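Local coordinates for protein ancestral D-type dye decolorizing peroxidase (Geotrichum candidum, PDB 7ANV) that binds haem and, as a D-type dye-decolorizing peroxidase of ancestral sequence, probably uses hydrogen peroxide to oxidise dyes and other organic substrates, at residues Lys157-Glu160 with Ile161-Ile164. Sequence-based numbering, arbitrary orientation.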
loop_
_atom_site.group_PDB
_atom_site.type_symbol
_atom_site.label_atom_id
_atom_site.label_comp_id
_atom_site.label_asym_id
_atom_site.label_seq_id
_atom_site.Cartn_x
_atom_site.Cartn_y
_atom_site.Cartn_z
ATOM N N LYS A 157 8.263 18.876 14.141
ATOM C CA LYS A 157 7.133 19.312 13.298
ATOM C C LYS A 157 5.797 18.947 13.985
ATOM O O LYS A 157 4.820 19.733 13.926
ATOM C CB LYS A 157 7.279 18.680 11.921
ATOM C CG LYS A 157 6.239 19.085 10.908
ATOM C CD LYS A 157 6.161 20.545 10.601
ATOM C CE LYS A 157 7.429 21.159 10.042
ATOM N NZ LYS A 157 7.190 22.573 9.654
ATOM N N LEU A 158 5.708 17.763 14.568
ATOM C CA LEU A 158 4.502 17.357 15.327
ATOM C C LEU A 158 4.225 18.337 16.476
ATOM O O LEU A 158 3.058 18.608 16.729
ATOM C CB LEU A 158 4.702 15.955 15.876
ATOM C CG LEU A 158 4.426 14.853 14.885
ATOM C CD1 LEU A 158 4.981 13.529 15.422
ATOM C CD2 LEU A 158 2.934 14.786 14.581
ATOM N N GLN A 159 5.232 18.826 17.208
ATOM C CA GLN A 159 4.973 19.798 18.306
ATOM C C GLN A 159 4.360 21.065 17.697
ATOM O O GLN A 159 3.512 21.682 18.329
ATOM C CB GLN A 159 6.250 20.121 19.068
ATOM C CG GLN A 159 6.699 18.991 19.978
ATOM C CD GLN A 159 5.616 18.694 20.994
ATOM O OE1 GLN A 159 5.051 19.585 21.641
ATOM N NE2 GLN A 159 5.257 17.426 21.066
ATOM N N GLU A 160 4.830 21.485 16.533
ATOM C CA GLU A 160 4.309 22.702 15.863
ATOM C C GLU A 160 2.839 22.471 15.474
ATOM O O GLU A 160 1.979 23.357 15.732
ATOM C CB GLU A 160 5.208 23.035 14.666
ATOM C CG GLU A 160 4.714 24.207 13.874
ATOM C CD GLU A 160 5.565 24.497 12.649
ATOM O OE1 GLU A 160 6.357 23.624 12.260
ATOM O OE2 GLU A 160 5.379 25.578 12.075
ATOM N N ILE A 161 2.544 21.321 14.878
ATOM C CA ILE A 161 1.163 20.965 14.431
ATOM C C ILE A 161 0.261 20.827 15.656
ATOM O O ILE A 161 -0.841 21.371 15.621
ATOM C CB ILE A 161 1.149 19.691 13.563
ATOM C CG1 ILE A 161 1.934 19.908 12.271
ATOM C CG2 ILE A 161 -0.276 19.244 13.298
ATOM C CD1 ILE A 161 2.324 18.616 11.592
ATOM N N GLU A 162 0.733 20.168 16.715
ATOM C CA GLU A 162 -0.057 20.125 17.963
ATOM C C GLU A 162 -0.381 21.558 18.434
ATOM O O GLU A 162 -1.550 21.822 18.823
ATOM C CB GLU A 162 0.712 19.359 19.023
ATOM C CG GLU A 162 0.665 17.879 18.821
ATOM C CD GLU A 162 1.253 17.046 19.952
ATOM O OE1 GLU A 162 1.402 17.550 21.091
ATOM O OE2 GLU A 162 1.453 15.848 19.712
ATOM N N ALA A 163 0.578 22.479 18.411
ATOM C CA ALA A 163 0.357 23.873 18.867
ATOM C C ALA A 163 -0.749 24.510 18.022
ATOM O O ALA A 163 -1.613 25.257 18.565
ATOM C CB ALA A 163 1.633 24.689 18.778
ATOM N N ILE A 164 -0.667 24.315 16.719
ATOM C CA ILE A 164 -1.654 24.920 15.778
ATOM C C ILE A 164 -3.051 24.464 16.187
ATOM O O ILE A 164 -3.948 25.294 16.158
ATOM C CB ILE A 164 -1.285 24.611 14.334
ATOM C CG1 ILE A 164 -0.065 25.429 13.915
ATOM C CG2 ILE A 164 -2.450 24.802 13.368
ATOM C CD1 ILE A 164 0.576 24.884 12.656
#
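Ile-161 reaches back one helical turn with its CG1 branch, which lies against the Lys-157 carbonyl, while its CD1 meets the aliphatic part of the Lys-157 side chain, CD1 to CG at 4.0 Å. With CG1 anti to its own carbonyl carbon (chi1 -63°), this branch points toward the start of the helix. The same carbonyl accepts the backbone N-H of Ile-161, N to Lys-157 O at 2.9 Å, the first of four successive i to i+4 bonds between 157-160 and 161-164, the last running from Ile-164 N to Glu-160 O. The lysine chain bends about CB-CG and again about CG-CD, and its NZ forms a salt bridge with Glu-160 OE1 at 2.9 Å, meeting the oxygen on its syn side but 25° out of the carboxylate plane. Gln-159 NE2 stays 3.9 Å from Glu-162 OE1, with amide and carboxylate turned 66° against each other. Ile-164 repeats the backward reach, its CG1 3.4 Å from Glu-160 O. This C-terminal part of helix 151-164 lies at the surface of the ferredoxin-like N-terminal half, where Ile-161 packs on Ile-144 and Val-146 of strand 142-148 and Val-80 of strand 78-84, and Leu-158 and Glu-162 touch strand 20-28.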